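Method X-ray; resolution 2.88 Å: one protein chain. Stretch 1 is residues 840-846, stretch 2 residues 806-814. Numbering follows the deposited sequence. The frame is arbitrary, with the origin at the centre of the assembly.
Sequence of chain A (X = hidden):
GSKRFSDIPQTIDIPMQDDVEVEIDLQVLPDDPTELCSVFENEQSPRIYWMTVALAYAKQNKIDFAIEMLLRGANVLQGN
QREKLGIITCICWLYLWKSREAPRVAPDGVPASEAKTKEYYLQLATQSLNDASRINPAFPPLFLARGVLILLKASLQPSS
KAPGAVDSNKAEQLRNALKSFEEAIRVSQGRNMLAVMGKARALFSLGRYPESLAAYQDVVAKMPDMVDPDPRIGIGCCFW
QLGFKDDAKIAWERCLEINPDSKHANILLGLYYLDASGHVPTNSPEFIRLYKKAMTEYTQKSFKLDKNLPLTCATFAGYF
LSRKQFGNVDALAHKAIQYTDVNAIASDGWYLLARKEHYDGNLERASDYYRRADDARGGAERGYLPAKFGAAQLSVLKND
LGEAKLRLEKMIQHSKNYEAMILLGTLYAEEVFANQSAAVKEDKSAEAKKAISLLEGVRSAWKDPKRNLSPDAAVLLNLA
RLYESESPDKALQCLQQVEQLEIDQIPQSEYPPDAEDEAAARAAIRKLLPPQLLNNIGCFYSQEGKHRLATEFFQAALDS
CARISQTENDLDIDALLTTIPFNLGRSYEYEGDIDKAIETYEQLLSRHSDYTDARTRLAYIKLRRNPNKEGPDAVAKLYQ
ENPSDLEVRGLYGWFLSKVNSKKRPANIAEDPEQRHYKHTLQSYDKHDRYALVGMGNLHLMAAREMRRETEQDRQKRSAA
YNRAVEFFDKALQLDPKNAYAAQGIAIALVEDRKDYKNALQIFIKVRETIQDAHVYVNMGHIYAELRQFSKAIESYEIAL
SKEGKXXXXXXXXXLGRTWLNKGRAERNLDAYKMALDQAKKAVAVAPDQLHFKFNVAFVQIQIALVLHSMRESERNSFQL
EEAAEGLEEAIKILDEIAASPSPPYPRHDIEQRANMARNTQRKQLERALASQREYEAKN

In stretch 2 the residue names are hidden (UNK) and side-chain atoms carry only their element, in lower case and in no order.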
# COMPACT_ATOMS: atom_id res chain seq x y z
N LYS A 840 -7.27 46.01 -42.78
CA LYS A 840 -7.79 45.58 -44.07
C LYS A 840 -8.32 44.15 -44.04
O LYS A 840 -9.23 43.81 -44.79
CB LYS A 840 -6.70 45.70 -45.15
CG LYS A 840 -6.65 47.03 -45.87
CD LYS A 840 -5.37 47.19 -46.69
CE LYS A 840 -4.85 45.89 -47.29
NZ LYS A 840 -5.70 45.38 -48.41
N LYS A 841 -7.76 43.30 -43.20
CA LYS A 841 -8.33 41.97 -43.04
C LYS A 841 -9.74 42.06 -42.47
O LYS A 841 -10.64 41.34 -42.89
CB LYS A 841 -7.49 41.10 -42.12
CG LYS A 841 -6.20 40.61 -42.74
CD LYS A 841 -5.95 39.14 -42.43
CE LYS A 841 -4.55 38.89 -41.90
NZ LYS A 841 -3.47 39.57 -42.68
N ALA A 842 -9.93 42.95 -41.53
CA ALA A 842 -11.22 43.13 -40.91
C ALA A 842 -12.20 43.65 -41.92
O ALA A 842 -13.37 43.29 -41.89
CB ALA A 842 -11.13 44.08 -39.73
N VAL A 843 -11.74 44.52 -42.81
CA VAL A 843 -12.66 45.18 -43.73
C VAL A 843 -13.12 44.15 -44.75
O VAL A 843 -14.26 44.18 -45.22
CB VAL A 843 -12.04 46.44 -44.42
CG1 VAL A 843 -11.11 46.06 -45.56
CG2 VAL A 843 -13.14 47.37 -44.92
N ALA A 844 -12.23 43.22 -45.08
CA ALA A 844 -12.52 42.15 -46.01
C ALA A 844 -13.68 41.34 -45.46
O ALA A 844 -14.64 41.06 -46.17
CB ALA A 844 -11.30 41.27 -46.21
N VAL A 845 -13.59 41.00 -44.17
CA VAL A 845 -14.62 40.21 -43.49
C VAL A 845 -15.96 40.93 -43.43
O VAL A 845 -16.98 40.35 -43.78
CB VAL A 845 -14.15 39.79 -42.08
CG1 VAL A 845 -15.29 39.19 -41.26
CG2 VAL A 845 -12.99 38.80 -42.19
N ALA A 846 -15.97 42.19 -43.01
CA ALA A 846 -17.23 42.95 -42.88
C ALA A 846 -17.17 44.26 -43.66
O ALA A 846 -17.16 45.35 -43.07
CB ALA A 846 -17.49 43.23 -41.41
N UNK A 806 -11.26 31.90 -37.19
CA UNK A 806 -9.99 32.54 -37.28
C UNK A 806 -10.24 33.99 -37.55
O UNK A 806 -9.63 34.85 -36.96
c UNK A 806 -9.18 31.93 -38.41
N UNK A 807 -11.16 34.26 -38.45
CA UNK A 807 -11.38 35.65 -38.87
C UNK A 807 -12.43 36.42 -38.03
O UNK A 807 -13.40 36.98 -38.57
c UNK A 807 -11.78 35.70 -40.36
n UNK A 807 -13.30 34.66 -41.94
c UNK A 807 -13.06 34.94 -40.67
o UNK A 807 -13.84 34.61 -39.77
N UNK A 808 -12.22 36.46 -36.72
CA UNK A 808 -13.10 37.23 -35.85
C UNK A 808 -12.77 38.69 -36.08
O UNK A 808 -11.66 39.13 -35.80
c UNK A 808 -14.12 37.21 -33.51
o UNK A 808 -14.32 38.42 -33.29
c UNK A 808 -12.93 36.81 -34.38
o UNK A 808 -14.87 36.30 -33.06
N UNK A 809 -13.71 39.44 -36.63
CA UNK A 809 -13.51 40.86 -36.89
C UNK A 809 -13.04 41.67 -35.66
O UNK A 809 -12.04 42.36 -35.74
c UNK A 809 -14.78 41.46 -37.44
N UNK A 810 -13.78 41.58 -34.55
CA UNK A 810 -13.49 42.31 -33.31
C UNK A 810 -12.12 42.02 -32.72
O UNK A 810 -11.54 42.88 -32.07
N UNK A 811 -11.61 40.80 -32.94
CA UNK A 811 -10.25 40.41 -32.50
C UNK A 811 -9.19 40.94 -33.44
O UNK A 811 -8.11 41.36 -33.02
c UNK A 811 -11.12 38.22 -31.52
c UNK A 811 -8.67 38.57 -31.82
c UNK A 811 -10.05 38.88 -32.40
c UNK A 811 -11.02 36.70 -31.43
N UNK A 812 -9.50 40.89 -34.73
CA UNK A 812 -8.65 41.47 -35.76
C UNK A 812 -8.51 42.98 -35.52
O UNK A 812 -7.41 43.52 -35.59
c UNK A 812 -8.38 41.97 -38.21
c UNK A 812 -9.22 41.24 -37.18
c UNK A 812 -9.21 39.74 -37.53
c UNK A 812 -9.98 39.40 -38.80
N UNK A 813 -9.62 43.65 -35.23
CA UNK A 813 -9.57 45.06 -34.91
C UNK A 813 -8.58 45.29 -33.77
O UNK A 813 -7.57 45.98 -33.94
o UNK A 813 -11.93 45.34 -35.49
c UNK A 813 -10.95 45.61 -34.51
N UNK A 814 -8.88 44.67 -32.63
CA UNK A 814 -8.09 44.81 -31.42
C UNK A 814 -6.62 44.54 -31.71
O UNK A 814 -5.73 45.24 -31.23
c UNK A 814 -8.63 43.88 -30.32
s UNK A 814 -10.26 44.38 -29.66

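Position 806 carries a single side-chain carbon. It lies out of reach of stretch 1. One carbon and nothing more is alanine, Ala-806.

Position 807 has two side-chain carbons, the second bearing one oxygen and one nitrogen. This is a short carboxamide. Its CB lies 3.8 Å from CG2 of Val-845. The residue is Asn-807.

Position 808 has two side-chain carbons, the second bearing two oxygens, so it ends in a carboxylate. CA-to-CB points away from stretch 1, and nothing there is touched. The residue is Asp-808. It holds the N-cap position, right before the helix.

Position 809 again has one carbon. CA-to-CB points sideways, and CB lies 4.5 Å from CG1 of Val-845. The backbone O is 4.4 Å from CB of Ala-842. This is Ala-809, whose CA is 5.2 Å from the CA of Ala-842.

Position 810 has no side-chain atoms and is Gly-810. A CB here would point away from stretch 1 and would have room.

Position 811 has four carbons, forked at the first, with one arm two carbons long. That branching is isoleucine, Ile-811. It is out of reach of stretch 1.

Position 812 has the same four-carbon fork, but CA-to-CB points toward stretch 1. The one-carbon arm meets Ala-842 and Lys-841. The residue is Ile-812. Its CG2 lies 3.8 Å from CB of Ala-842 and 4.1 Å from CB of Lys-841.

Position 813 has one carbon followed by one oxygen, a hydroxyl. This is Ser-813. Its OG donates a hydrogen bond to the backbone O of Ala-809 at 3.0 Å, within its own helix. The same OG is 4.5 Å from CB of Ala-842.

Position 814 has one carbon followed by one sulfur, which makes it Cys-814. It is out of reach of stretch 1.

The contact joins two nearly antiparallel helices. Their axes are 161° apart in direction and approach to 8.8 Å. Such closeness suits the small side chains of Ala-842 and Ala-809. Ala-842 is buried, with Ile-812 packed on its CB. One turn further along stretch 1, Val-845 reaches Asn-807 and Ala-809 near the start of the other helix. Lys-841 adds the base of its side chain, while its end leads away. No hydrogen bond crosses between the stretches. The contact rests on packing and buries 280 Å², both sides summed.

Stretch 2 806-814: ANDAGIISC
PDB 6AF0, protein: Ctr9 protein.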